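PDB 4AKK: nitrate regulatory protein from Klebsiella oxytoca, which senses nitrate and nitrite and binds the nasF operon leader RNA at its factor-independent terminator to cause transcription antitermination. Local coordinates for residues A[61-66]-A[171-176]. Residues are numbered along the deposited sequence; the frame is centred on the assembly and turned at random.
Sequences TLAGQI and PQLNDS
L173 has CG anti to its carbonyl carbon (chi1 -83°), which sends the fork of its side chain across to helix 56-85. L62 has CG anti to its backbone N (chi1 -180°) and reaches back. The two leucines meet obliquely through one methyl each, L62 CD2 and L173 CD2, 4.1 Å apart. The other branch of L173 reaches A63, one residue on from L62. Its CD1 lies 4.1 Å from A63 CB and 4.2 Å from A63 N, so the methyl sits close to the helix backbone. All three residues are buried, and the contact is purely apolar. The small side chain of A63 is consistent with so near an approach to the helix; the closest CA atoms, those of A63 and L173, are 8.1 Å apart. This joins the long helix 56-85 to the short helix 169-173 within the all-helical NIT nitrate-sensing domain. L113 of helix 92-117 also packs on L62, M186 of helix 180-212 on A63, and L124 of helix 122-134 on L173. Polar bonds brace the chain on both sides of L173. Q172 NE2 donates to D175 OD2 at 2.8 Å, nearly straight at 174° and close to its own amide plane. The amide reaches the anti side of the carboxylate, tilted out of its plane. S176 OG donates to D175 OD1 at 3.1 Å. D175 OD2 also bonds to S121 OG.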
ATOM      1  N   THR A  61       0.576  -9.644 -24.095  1.00 37.12           N
ATOM      2  CA  THR A  61      -0.318  -9.287 -25.188  1.00 38.83           C
ATOM      3  C   THR A  61      -1.599  -8.658 -24.653  1.00 38.71           C
ATOM      4  O   THR A  61      -2.042  -7.622 -25.142  1.00 38.96           O
ATOM      5  CB  THR A  61      -0.689 -10.519 -26.045  1.00 36.95           C
ATOM      6  OG1 THR A  61       0.504 -11.122 -26.557  1.00 45.08           O
ATOM      7  CG2 THR A  61      -1.586 -10.115 -27.211  1.00 34.84           C
ATOM      8  N   LEU A  62      -2.197  -9.302 -23.658  1.00 39.21           N
ATOM      9  CA  LEU A  62      -3.411  -8.786 -23.041  1.00 42.06           C
ATOM     10  C   LEU A  62      -3.198  -7.357 -22.537  1.00 39.42           C
ATOM     11  O   LEU A  62      -4.034  -6.485 -22.758  1.00 37.54           O
ATOM     12  CB  LEU A  62      -3.873  -9.692 -21.898  1.00 33.99           C
ATOM     13  CG  LEU A  62      -5.147  -9.206 -21.208  1.00 34.25           C
ATOM     14  CD1 LEU A  62      -6.276  -9.003 -22.220  1.00 35.96           C
ATOM     15  CD2 LEU A  62      -5.569 -10.168 -20.094  1.00 30.32           C
ATOM     16  N   ALA A  63      -2.068  -7.120 -21.875  1.00 36.71           N
ATOM     17  CA  ALA A  63      -1.733  -5.779 -21.411  1.00 38.38           C
ATOM     18  C   ALA A  63      -1.665  -4.781 -22.568  1.00 39.82           C
ATOM     19  O   ALA A  63      -2.148  -3.659 -22.457  1.00 40.03           O
ATOM     20  CB  ALA A  63      -0.429  -5.795 -20.647  1.00 39.42           C
ATOM     21  N   GLY A  64      -1.066  -5.198 -23.677  1.00 31.93           N
ATOM     22  CA  GLY A  64      -0.967  -4.354 -24.848  1.00 34.24           C
ATOM     23  C   GLY A  64      -2.306  -4.043 -25.492  1.00 33.87           C
ATOM     24  O   GLY A  64      -2.541  -2.915 -25.917  1.00 36.43           O
ATOM     25  N   GLN A  65      -3.177  -5.048 -25.578  1.00 32.41           N
ATOM     26  CA  GLN A  65      -4.525  -4.854 -26.107  1.00 36.70           C
ATOM     27  C   GLN A  65      -5.393  -3.987 -25.192  1.00 32.88           C
ATOM     28  O   GLN A  65      -6.242  -3.237 -25.667  1.00 33.32           O
ATOM     29  CB  GLN A  65      -5.213  -6.195 -26.378  1.00 36.58           C
ATOM     30  CG  GLN A  65      -4.552  -6.991 -27.512  1.00 45.72           C
ATOM     31  CD  GLN A  65      -4.351  -6.156 -28.782  1.00 47.81           C
ATOM     32  OE1 GLN A  65      -5.370  -5.399 -29.152  1.00 52.83           O
ATOM     33  NE2 GLN A  65      -3.290  -6.186 -29.406  1.00 50.36           N
ATOM     34  N   ILE A  66      -5.181  -4.085 -23.887  1.00 32.17           N
ATOM     35  CA  ILE A  66      -5.917  -3.237 -22.951  1.00 33.77           C
ATOM     36  C   ILE A  66      -5.500  -1.792 -23.177  1.00 31.02           C
ATOM     37  O   ILE A  66      -6.340  -0.900 -23.293  1.00 31.62           O
ATOM     38  CB  ILE A  66      -5.671  -3.652 -21.489  1.00 34.23           C
ATOM     39  CG1 ILE A  66      -6.473  -4.919 -21.169  1.00 32.53           C
ATOM     40  CG2 ILE A  66      -6.036  -2.504 -20.533  1.00 33.92           C
ATOM     41  CD1 ILE A  66      -5.981  -5.671 -19.961  1.00 30.72           C
ATOM     42  N   PRO A 171      -2.896  -4.304 -13.060  1.00 38.33           N
ATOM     43  CA  PRO A 171      -2.185  -4.642 -11.821  1.00 42.85           C
ATOM     44  C   PRO A 171      -2.515  -6.057 -11.357  1.00 38.77           C
ATOM     45  O   PRO A 171      -1.689  -6.737 -10.753  1.00 34.19           O
ATOM     46  CB  PRO A 171      -2.734  -3.627 -10.806  1.00 47.11           C
ATOM     47  CG  PRO A 171      -3.354  -2.533 -11.631  1.00 39.55           C
ATOM     48  CD  PRO A 171      -3.858  -3.205 -12.865  1.00 36.28           C
ATOM     49  N   GLN A 172      -3.734  -6.494 -11.631  1.00 39.67           N
ATOM     50  CA  GLN A 172      -4.143  -7.835 -11.249  1.00 39.23           C
ATOM     51  C   GLN A 172      -3.350  -8.863 -12.045  1.00 41.50           C
ATOM     52  O   GLN A 172      -3.109  -9.973 -11.582  1.00 37.19           O
ATOM     53  CB  GLN A 172      -5.634  -8.035 -11.510  1.00 39.39           C
ATOM     54  CG  GLN A 172      -6.206  -9.180 -10.715  1.00 37.99           C
ATOM     55  CD  GLN A 172      -6.239  -8.854  -9.252  1.00 41.87           C
ATOM     56  OE1 GLN A 172      -6.732  -7.793  -8.860  1.00 47.60           O
ATOM     57  NE2 GLN A 172      -5.707  -9.753  -8.426  1.00 44.84           N
ATOM     58  N   LEU A 173      -2.953  -8.478 -13.254  1.00 39.71           N
ATOM     59  CA  LEU A 173      -2.114  -9.325 -14.090  1.00 44.52           C
ATOM     60  C   LEU A 173      -0.840  -9.775 -13.379  1.00 42.59           C
ATOM     61  O   LEU A 173      -0.351 -10.873 -13.631  1.00 46.33           O
ATOM     62  CB  LEU A 173      -1.756  -8.615 -15.400  1.00 44.39           C
ATOM     63  CG  LEU A 173      -2.804  -8.687 -16.505  1.00 41.52           C
ATOM     64  CD1 LEU A 173      -2.226  -8.171 -17.813  1.00 35.20           C
ATOM     65  CD2 LEU A 173      -3.294 -10.110 -16.661  1.00 42.49           C
ATOM     66  N   ASN A 174      -0.311  -8.932 -12.493  1.00 45.12           N
ATOM     67  CA  ASN A 174       0.879  -9.280 -11.705  1.00 45.77           C
ATOM     68  C   ASN A 174       0.719 -10.408 -10.676  1.00 50.74           C
ATOM     69  O   ASN A 174       1.708 -11.021 -10.266  1.00 55.70           O
ATOM     70  CB  ASN A 174       1.451  -8.041 -11.015  1.00 54.61           C
ATOM     71  CG  ASN A 174       2.535  -7.369 -11.834  1.00 50.85           C
ATOM     72  OD1 ASN A 174       2.999  -7.916 -12.837  1.00 54.53           O
ATOM     73  ND2 ASN A 174       2.959  -6.187 -11.405  1.00 45.38           N
ATOM     74  N   ASP A 175      -0.510 -10.683 -10.252  1.00 52.51           N
ATOM     75  CA  ASP A 175      -0.743 -11.731  -9.254  1.00 53.33           C
ATOM     76  C   ASP A 175      -0.406 -13.125  -9.796  1.00 56.18           C
ATOM     77  O   ASP A 175      -0.459 -14.122  -9.070  1.00 57.06           O
ATOM     78  CB  ASP A 175      -2.182 -11.675  -8.687  1.00 51.65           C
ATOM     79  CG  ASP A 175      -3.232 -12.286  -9.630  1.00 55.08           C
ATOM     80  OD1 ASP A 175      -2.854 -13.005 -10.581  1.00 55.12           O
ATOM     81  OD2 ASP A 175      -4.447 -12.054  -9.412  1.00 52.60           O
ATOM     82  N   SER A 176      -0.070 -13.190 -11.078  1.00 52.12           N
ATOM     83  CA  SER A 176       0.314 -14.454 -11.688  1.00 54.03           C
ATOM     84  C   SER A 176       1.598 -14.301 -12.483  1.00 52.60           C
ATOM     85  O   SER A 176       1.896 -15.107 -13.370  1.00 49.89           O
ATOM     86  CB  SER A 176      -0.807 -14.995 -12.572  1.00 54.85           C
ATOM     87  OG  SER A 176      -1.788 -15.651 -11.784  1.00 67.93           O
TER